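Local coordinates for O-ureido-L-serine synthase (Streptomyces lavendulae, PDB 3X44), which catalyses the pyridoxal-phosphate-dependent addition of hydroxyurea to O-acetyl-L-serine, giving O-ureido-L-serine for D-cycloserine biosynthesis, and can also use sulfide to make cysteine, at residues M188-R193 with D232-D237; T14-L19 with L161-G166. The protein carries 1 engineered substitution. One frame throughout, in Å; residues are numbered along the deposited sequence.

Interaction 1: residues M188-R193 with D232-D237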
loop_
_atom_site.group_PDB
_atom_site.type_symbol
_atom_site.label_atom_id
_atom_site.label_comp_id
_atom_site.label_asym_id
_atom_site.label_seq_id
_atom_site.Cartn_x
_atom_site.Cartn_y
_atom_site.Cartn_z
ATOM N N MET A 188 22.621 2.703 -6.567
ATOM C CA MET A 188 21.735 3.686 -5.960
ATOM C C MET A 188 22.170 3.885 -4.510
ATOM O O MET A 188 22.092 4.992 -3.972
ATOM C CB MET A 188 20.280 3.212 -6.034
ATOM C CG MET A 188 19.745 3.103 -7.465
ATOM S SD MET A 188 20.244 4.469 -8.562
ATOM C CE MET A 188 19.190 5.748 -7.975
ATOM N N LEU A 189 22.636 2.806 -3.890
ATOM C CA LEU A 189 23.114 2.863 -2.521
ATOM C C LEU A 189 24.341 3.768 -2.475
ATOM O O LEU A 189 24.542 4.501 -1.505
ATOM C CB LEU A 189 23.508 1.470 -2.032
ATOM C CG LEU A 189 22.386 0.530 -1.598
ATOM C CD1 LEU A 189 22.963 -0.853 -1.337
ATOM C CD2 LEU A 189 21.699 1.080 -0.358
ATOM N N ARG A 190 25.151 3.713 -3.531
ATOM C CA ARG A 190 26.365 4.520 -3.623
ATOM C C ARG A 190 26.062 6.012 -3.552
ATOM O O ARG A 190 26.765 6.767 -2.884
ATOM C CB ARG A 190 27.118 4.218 -4.932
ATOM C CG ARG A 190 28.640 4.373 -4.827
ATOM C CD ARG A 190 29.316 4.813 -6.135
ATOM N NE ARG A 190 28.719 4.253 -7.351
ATOM C CZ ARG A 190 29.253 3.268 -8.074
ATOM N NH1 ARG A 190 30.405 2.714 -7.717
ATOM N NH2 ARG A 190 28.651 2.855 -9.179
ATOM N N VAL A 191 25.003 6.431 -4.235
ATOM C CA VAL A 191 24.626 7.837 -4.263
ATOM C C VAL A 191 23.896 8.313 -3.008
ATOM O O VAL A 191 24.217 9.367 -2.449
ATOM C CB VAL A 191 23.739 8.132 -5.492
ATOM C CG1 VAL A 191 23.432 9.620 -5.581
ATOM C CG2 VAL A 191 24.436 7.647 -6.754
ATOM N N ALA A 192 22.925 7.536 -2.551
ATOM C CA ALA A 192 22.138 7.938 -1.385
ATOM C C ALA A 192 22.698 7.540 -0.014
ATOM O O ALA A 192 22.624 8.326 0.929
ATOM C CB ALA A 192 20.695 7.424 -1.535
ATOM N N ARG A 193 23.242 6.332 0.111
ATOM C CA ARG A 193 23.782 5.886 1.390
ATOM C C ARG A 193 25.141 5.206 1.226
ATOM O O ARG A 193 25.284 4.002 1.460
ATOM C CB ARG A 193 22.787 4.938 2.083
ATOM C CG ARG A 193 21.347 5.478 2.137
ATOM C CD ARG A 193 20.425 4.636 3.035
ATOM N NE ARG A 193 20.932 4.554 4.405
ATOM C CZ ARG A 193 20.175 4.431 5.493
ATOM N NH1 ARG A 193 18.850 4.371 5.395
ATOM N NH2 ARG A 193 20.751 4.375 6.688
ATOM N N ASP A 232 28.936 -3.872 -12.438
ATOM C CA ASP A 232 29.737 -2.695 -12.123
ATOM C C ASP A 232 30.435 -3.064 -10.824
ATOM O O ASP A 232 29.916 -2.845 -9.723
ATOM C CB ASP A 232 28.901 -1.435 -11.909
ATOM C CG ASP A 232 29.767 -0.241 -11.528
ATOM O OD1 ASP A 232 31.011 -0.361 -11.628
ATOM O OD2 ASP A 232 29.224 0.805 -11.127
ATOM N N ARG A 233 31.613 -3.651 -10.978
ATOM C CA ARG A 233 32.421 -4.114 -9.870
ATOM C C ARG A 233 32.680 -3.066 -8.792
ATOM O O ARG A 233 32.873 -3.409 -7.621
ATOM C CB ARG A 233 33.746 -4.648 -10.426
ATOM C CG ARG A 233 34.935 -4.468 -9.531
ATOM C CD ARG A 233 35.880 -5.622 -9.705
ATOM N NE ARG A 233 35.919 -6.465 -8.516
ATOM C CZ ARG A 233 36.530 -7.643 -8.460
ATOM N NH1 ARG A 233 37.156 -8.121 -9.530
ATOM N NH2 ARG A 233 36.517 -8.337 -7.332
ATOM N N SER A 234 32.657 -1.794 -9.181
ATOM C CA SER A 234 32.921 -0.706 -8.248
ATOM C C SER A 234 31.927 -0.533 -7.090
ATOM O O SER A 234 32.236 0.152 -6.115
ATOM C CB SER A 234 33.052 0.616 -9.013
ATOM O OG SER A 234 31.826 0.994 -9.606
ATOM N N VAL A 235 30.751 -1.151 -7.173
ATOM C CA VAL A 235 29.771 -1.006 -6.091
ATOM C C VAL A 235 30.024 -1.949 -4.917
ATOM O O VAL A 235 29.407 -1.812 -3.860
ATOM C CB VAL A 235 28.324 -1.239 -6.591
ATOM C CG1 VAL A 235 28.028 -0.325 -7.763
ATOM C CG2 VAL A 235 28.135 -2.700 -6.969
ATOM N N ILE A 236 30.935 -2.899 -5.099
ATOM C CA ILE A 236 31.242 -3.870 -4.057
ATOM C C ILE A 236 32.294 -3.425 -3.034
ATOM O O ILE A 236 33.385 -2.998 -3.399
ATOM C CB ILE A 236 31.718 -5.198 -4.680
ATOM C CG1 ILE A 236 30.677 -5.704 -5.685
ATOM C CG2 ILE A 236 31.978 -6.228 -3.580
ATOM C CD1 ILE A 236 31.130 -6.906 -6.474
ATOM N N ASP A 237 31.950 -3.535 -1.753
ATOM C CA ASP A 237 32.863 -3.190 -0.666
ATOM C C ASP A 237 33.427 -4.478 -0.085
ATOM O O ASP A 237 34.593 -4.542 0.293
ATOM C CB ASP A 237 32.136 -2.428 0.441
ATOM C CG ASP A 237 31.523 -1.142 -0.051
ATOM O OD1 ASP A 237 30.289 -0.992 0.076
ATOM O OD2 ASP A 237 32.277 -0.286 -0.566
HETATM O O HOH W 1 32.542 3.453 -6.165
#
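Arg190 reaches from the last turn of helix 180-192 to Asp232, Ser234 and Val235, and its side chain carries the whole contact. CB points at the 232-237 segment, and the chain then bends at chi2 (-149°) and chi3 (-36°) before the guanidinium arrives. CZ lies 3.8 Å from Val235 CG1, a methyl that covers one face of the group. At the edge of the group, NH2 forms a salt bridge to Asp232 OD2 at 2.9 Å; the oxygen sits in the guanidinium plane, although the carboxylate itself is turned 45° from it. In the fold, this ties the helix whose first residues, Gly180 and Thr181, belong to the cofactor-binding run Gly177-Thr181 to the loop entering strand 238-242. NH1 donates to Ser234 OG, also at 2.9 Å and nearly in plane, and to a water. The segment it meets is an Asx turn that overlaps the start of a short 3-10 segment, 233-235: Asp232 OD1 accepts Ser234 N in a long, bent bond of 3.3 Å and Ser234 OG at 2.6 Å, both from the same face of the carboxylate. Asp232 thus holds the serine hydroxyl that receives Arg190, while OD2 also accepts from Gln187 NE2, three residues before Arg190 on the same helix.

Interaction 2: residues T14-L19 with L161-G166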
loop_
_atom_site.group_PDB
_atom_site.type_symbol
_atom_site.label_atom_id
_atom_site.label_comp_id
_atom_site.label_asym_id
_atom_site.label_seq_id
_atom_site.Cartn_x
_atom_site.Cartn_y
_atom_site.Cartn_z
ATOM N N THR A 14 8.092 -5.628 -2.827
ATOM C CA THR A 14 8.107 -6.764 -1.922
ATOM C C THR A 14 8.418 -6.354 -0.493
ATOM O O THR A 14 9.164 -5.413 -0.246
ATOM C CB THR A 14 9.135 -7.803 -2.360
ATOM O OG1 THR A 14 10.428 -7.193 -2.431
ATOM C CG2 THR A 14 8.769 -8.357 -3.723
ATOM N N PRO A 15 7.840 -7.072 0.476
ATOM C CA PRO A 15 8.076 -6.754 1.882
ATOM C C PRO A 15 9.481 -7.061 2.369
ATOM O O PRO A 15 10.154 -7.953 1.850
ATOM C CB PRO A 15 7.030 -7.584 2.634
ATOM C CG PRO A 15 6.615 -8.653 1.706
ATOM C CD PRO A 15 6.934 -8.222 0.296
ATOM N N ILE A 16 9.915 -6.283 3.348
ATOM C CA ILE A 16 11.198 -6.479 3.998
ATOM C C ILE A 16 10.766 -6.734 5.439
ATOM O O ILE A 16 10.033 -5.936 6.029
ATOM C CB ILE A 16 12.096 -5.222 3.931
ATOM C CG1 ILE A 16 12.639 -5.044 2.510
ATOM C CG2 ILE A 16 13.285 -5.370 4.893
ATOM C CD1 ILE A 16 13.487 -3.800 2.350
ATOM N N VAL A 17 11.194 -7.856 5.996
ATOM C CA VAL A 17 10.814 -8.217 7.353
ATOM C C VAL A 17 12.016 -8.531 8.237
ATOM O O VAL A 17 13.059 -9.000 7.769
ATOM C CB VAL A 17 9.854 -9.443 7.349
ATOM C CG1 VAL A 17 9.053 -9.469 6.053
ATOM C CG2 VAL A 17 10.646 -10.743 7.493
ATOM N N ARG A 18 11.849 -8.289 9.529
ATOM C CA ARG A 18 12.913 -8.537 10.487
ATOM C C ARG A 18 12.930 -9.994 10.932
ATOM O O ARG A 18 11.876 -10.602 11.121
ATOM C CB ARG A 18 12.707 -7.630 11.704
ATOM C CG ARG A 18 13.809 -7.662 12.741
ATOM C CD ARG A 18 13.557 -6.593 13.794
ATOM N NE ARG A 18 14.525 -6.643 14.885
ATOM C CZ ARG A 18 14.561 -7.601 15.810
ATOM N NH1 ARG A 18 13.683 -8.594 15.779
ATOM N NH2 ARG A 18 15.482 -7.567 16.765
ATOM N N LEU A 19 14.122 -10.564 11.079
ATOM C CA LEU A 19 14.223 -11.932 11.572
ATOM C C LEU A 19 14.023 -11.786 13.086
ATOM O O LEU A 19 14.603 -10.899 13.719
ATOM C CB LEU A 19 15.602 -12.534 11.256
ATOM C CG LEU A 19 15.895 -12.793 9.770
ATOM C CD1 LEU A 19 17.109 -13.715 9.616
ATOM C CD2 LEU A 19 14.675 -13.421 9.107
ATOM N N LEU A 161 15.472 1.793 0.000
ATOM C CA LEU A 161 15.755 3.119 0.533
ATOM C C LEU A 161 14.560 3.752 1.235
ATOM O O LEU A 161 14.722 4.419 2.262
ATOM C CB LEU A 161 16.245 4.041 -0.579
ATOM C CG LEU A 161 17.655 3.732 -1.095
ATOM C CD1 LEU A 161 17.883 4.440 -2.427
ATOM C CD2 LEU A 161 18.682 4.180 -0.054
ATOM N N ALA A 162 13.367 3.543 0.684
ATOM C CA ALA A 162 12.151 4.094 1.278
ATOM C C ALA A 162 11.897 3.462 2.642
ATOM O O ALA A 162 11.575 4.154 3.608
ATOM C CB ALA A 162 10.947 3.846 0.362
ATOM N N ASP A 163 12.051 2.145 2.717
ATOM C CA ASP A 163 11.826 1.424 3.963
ATOM C C ASP A 163 12.822 1.799 5.056
ATOM O O ASP A 163 12.475 1.827 6.237
ATOM C CB ASP A 163 11.894 -0.084 3.721
ATOM C CG ASP A 163 10.581 -0.657 3.232
ATOM O OD1 ASP A 163 9.565 0.063 3.232
ATOM O OD2 ASP A 163 10.567 -1.839 2.847
ATOM N N PHE A 164 14.059 2.089 4.664
ATOM C CA PHE A 164 15.086 2.436 5.635
ATOM C C PHE A 164 15.350 3.927 5.790
ATOM O O PHE A 164 16.256 4.322 6.522
ATOM C CB PHE A 164 16.390 1.711 5.291
ATOM C CG PHE A 164 16.436 0.295 5.792
ATOM C CD1 PHE A 164 16.199 -0.768 4.931
ATOM C CD2 PHE A 164 16.679 0.026 7.138
ATOM C CE1 PHE A 164 16.199 -2.080 5.399
ATOM C CE2 PHE A 164 16.683 -1.282 7.619
ATOM C CZ PHE A 164 16.442 -2.336 6.749
ATOM N N ALA A 165 14.560 4.754 5.110
ATOM C CA ALA A 165 14.734 6.202 5.201
ATOM C C ALA A 165 14.569 6.644 6.650
ATOM O O ALA A 165 13.582 6.308 7.304
ATOM C CB ALA A 165 13.720 6.917 4.314
ATOM N N GLY A 166 15.553 7.386 7.147
ATOM C CA GLY A 166 15.513 7.865 8.515
ATOM C C GLY A 166 15.870 6.782 9.519
ATOM O O GLY A 166 15.774 6.998 10.730
HETATM O O HOH W 2 10.684 -2.857 0.531
HETATM O O HOH W 3 8.606 -3.642 3.418
#
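Ile16 meets Asp163 and Phe164 where strand 16-18, outermost in this chain's mixed sheet and joined by backbone hydrogen bonds to the third subunit, passes the C-terminal turn of helix 147-164, a helix-on-sheet contact in the larger sheet of this cysteine synthase-type fold. The apolar contact is between Ile16 and Phe164. Ile16 CG2, anti to the backbone N, approaches Phe164 CE1 obliquely at 4.4 Å, a loose touch. Beyond these two segments the Phe164 ring packs edge-to-face with Tyr30 of the neighbouring strand 28-33 and also touches Val285, so it is part of a wider apolar layer against the sheet. Leu3 of the third subunit packs on Ile16, Asp163 and Phe164 together, which places the contact at a subunit interface.

The mixed part, hydrocarbon against carboxylate, comes from the other branch of the isoleucine. With chi1 at -73°, CG1 lies beside the backbone N, and the chain runs on extended to CD1, which comes 3.6 Å from Asp163 OD2, so CB, CG1 and CD1 lie alongside OD2, a direct contact of van der Waals kind.

The polar part is carried by water. Asp163 OD2 faces the strand across two waters. One sits near both Thr14 O, at 3.1 Å, and OD2, although its bonding is not fully settled because other acceptors compete for its protons. The second is clearer: it accepts from Ile16 N at 2.9 Å and donates to Asp163 OD2 at 2.7 Å.

Overall arrangement
Interactions 1 and 2 have centres 18 Å apart, and interaction 2 closes before interaction 1 opens along the chain, yet helices 180-192 and 147-164 join them directly. Arg193 NH1, just past helix 180-192, makes a probable hydrogen bond of 2.8 Å to Phe164 O, and Arg193 CD packs 3.6 Å from Leu161 CD2. Both contacts also touch the second subunit. In interaction 1 the Val235 side chain is about 11 Å from the bound O-ureido-L-serine adduct of the cofactor, while the Asp232 side chain is about 7 Å from that of cofactor-binding Thr179. In interaction 2, the Ile16 side chain lies about 11 Å from that of Thr181.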